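Side-chain contact in ComZ (Thermus thermophilus, PDB 6QVI), which probably acts as a DNA receptor associated with the pilus tip in natural competence, combining a pseudopilin-like domain with a beta-solenoid domain: residues Leu32-Gln35 with Tyr36-Arg39. Residues are numbered along the deposited sequence; the frame is centred on the assembly and turned at random.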
loop_
_atom_site.group_PDB
_atom_site.type_symbol
_atom_site.label_atom_id
_atom_site.label_comp_id
_atom_site.label_asym_id
_atom_site.label_seq_id
_atom_site.Cartn_x
_atom_site.Cartn_y
_atom_site.Cartn_z
ATOM N N LEU A 32 -23.173 8.007 -5.688
ATOM C CA LEU A 32 -22.095 7.544 -6.546
ATOM C C LEU A 32 -20.754 8.089 -6.054
ATOM O O LEU A 32 -19.799 7.330 -5.844
ATOM C CB LEU A 32 -22.378 7.969 -7.982
ATOM C CG LEU A 32 -21.611 7.230 -9.082
ATOM C CD1 LEU A 32 -21.828 5.724 -8.936
ATOM C CD2 LEU A 32 -22.021 7.704 -10.485
ATOM N N PHE A 33 -20.704 9.391 -5.763
ATOM C CA PHE A 33 -19.515 9.967 -5.157
ATOM C C PHE A 33 -19.191 9.286 -3.836
ATOM O O PHE A 33 -18.014 9.164 -3.477
ATOM C CB PHE A 33 -19.698 11.479 -4.933
ATOM C CG PHE A 33 -18.516 12.151 -4.251
ATOM C CD1 PHE A 33 -18.534 12.402 -2.888
ATOM C CD2 PHE A 33 -17.392 12.516 -4.960
ATOM C CE1 PHE A 33 -17.456 13.020 -2.243
ATOM C CE2 PHE A 33 -16.283 13.104 -4.306
ATOM C CZ PHE A 33 -16.324 13.357 -2.963
ATOM N N GLN A 34 -20.208 8.860 -3.087
ATOM C CA GLN A 34 -19.904 8.233 -1.811
ATOM C C GLN A 34 -19.358 6.827 -2.019
ATOM O O GLN A 34 -18.496 6.367 -1.263
ATOM C CB GLN A 34 -21.124 8.192 -0.899
ATOM C CG GLN A 34 -20.685 7.867 0.507
ATOM C CD GLN A 34 -21.769 7.273 1.363
ATOM O OE1 GLN A 34 -22.063 6.077 1.262
ATOM N NE2 GLN A 34 -22.328 8.073 2.253
ATOM N N GLN A 35 -19.809 6.152 -3.072
ATOM C CA GLN A 35 -19.183 4.902 -3.461
ATOM C C GLN A 35 -17.751 5.137 -3.920
ATOM O O GLN A 35 -16.913 4.239 -3.798
ATOM C CB GLN A 35 -20.012 4.237 -4.558
ATOM C CG GLN A 35 -21.257 3.536 -4.022
ATOM C CD GLN A 35 -20.937 2.137 -3.537
ATOM O OE1 GLN A 35 -20.329 1.354 -4.258
ATOM N NE2 GLN A 35 -21.306 1.829 -2.302
ATOM N N TYR A 36 -17.452 6.344 -4.427
ATOM C CA TYR A 36 -16.093 6.672 -4.834
ATOM C C TYR A 36 -15.187 6.953 -3.636
ATOM O O TYR A 36 -14.008 6.606 -3.665
ATOM C CB TYR A 36 -16.098 7.876 -5.778
ATOM C CG TYR A 36 -14.789 8.654 -5.747
ATOM C CD1 TYR A 36 -14.648 9.800 -4.975
ATOM C CD2 TYR A 36 -13.683 8.217 -6.484
ATOM C CE1 TYR A 36 -13.468 10.491 -4.942
ATOM C CE2 TYR A 36 -12.479 8.914 -6.466
ATOM C CZ TYR A 36 -12.378 10.053 -5.689
ATOM O OH TYR A 36 -11.192 10.765 -5.651
ATOM N N VAL A 37 -15.712 7.576 -2.589
ATOM C CA VAL A 37 -14.907 7.825 -1.395
ATOM C C VAL A 37 -14.778 6.567 -0.559
ATOM O O VAL A 37 -13.830 6.436 0.218
ATOM C CB VAL A 37 -15.464 8.978 -0.533
ATOM C CG1 VAL A 37 -15.894 10.164 -1.400
ATOM C CG2 VAL A 37 -16.600 8.485 0.370
ATOM N N TRP A 38 -15.739 5.645 -0.639
ATOM C CA TRP A 38 -15.562 4.458 0.179
ATOM C C TRP A 38 -14.429 3.585 -0.337
ATOM O O TRP A 38 -13.793 2.875 0.460
ATOM C CB TRP A 38 -16.858 3.642 0.267
ATOM C CG TRP A 38 -16.716 2.561 1.300
ATOM C CD1 TRP A 38 -16.490 2.728 2.653
ATOM C CD2 TRP A 38 -16.714 1.148 1.070
ATOM N NE1 TRP A 38 -16.362 1.503 3.270
ATOM C CE2 TRP A 38 -16.497 0.517 2.327
ATOM C CE3 TRP A 38 -16.879 0.352 -0.070
ATOM C CZ2 TRP A 38 -16.451 -0.872 2.469
ATOM C CZ3 TRP A 38 -16.829 -1.023 0.072
ATOM C CH2 TRP A 38 -16.618 -1.624 1.334
ATOM N N ARG A 39 -14.108 3.688 -1.625
ATOM C CA ARG A 39 -12.984 2.962 -2.200
ATOM C C ARG A 39 -11.679 3.726 -2.119
ATOM O O ARG A 39 -10.620 3.106 -2.263
ATOM C CB ARG A 39 -13.284 2.651 -3.663
ATOM C CG ARG A 39 -14.144 1.449 -3.851
ATOM C CD ARG A 39 -14.643 1.381 -5.251
ATOM N NE ARG A 39 -15.382 0.142 -5.464
ATOM C CZ ARG A 39 -16.657 -0.043 -5.128
ATOM N NH1 ARG A 39 -17.341 0.930 -4.528
ATOM N NH2 ARG A 39 -17.235 -1.213 -5.373
#
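Q35 and R39 pair one turn apart near the C-terminal end of helix 12-40, the long helix that packs on the antiparallel sheet of the pseudopilin-like domain. Backbone hydrogen bonds of i to i+4 spacing, each 2.9 Å from N to O, define the helix: Y36 N to L32 O, V37 N to F33 O and W38 N to Q34 O. Among polar side chains, R39 NH1 donates to Q35 OE1 at 3.0 Å with an N-H...O angle of 152°. The oxygen lies near the guanidinium plane, yet the donor stands above the amide's carbonyl plane, the two groups being turned 63° apart. A bend at chi2 (-84°) brings the Q35 amide to the R39 guanidinium, while Q35 NE2 donates to D60 O and R39 NE to T53 O, which fixes both buried groups. A leucine in place of R39 would probably cost T53 O and Q35 OE1 one donor each and leave the Q35 amide less firmly held. Apolar contacts gather round F33, whose ring meets that of Y36 obliquely, F33 CE2 lying 3.7 Å from Y36 CD1; F518 makes an edge-to-face pair with F33. V37 supplies a CH-pi contact, its CG1 lying over one face of the F33 ring, offset toward the rim and 3.7 Å from the centroid.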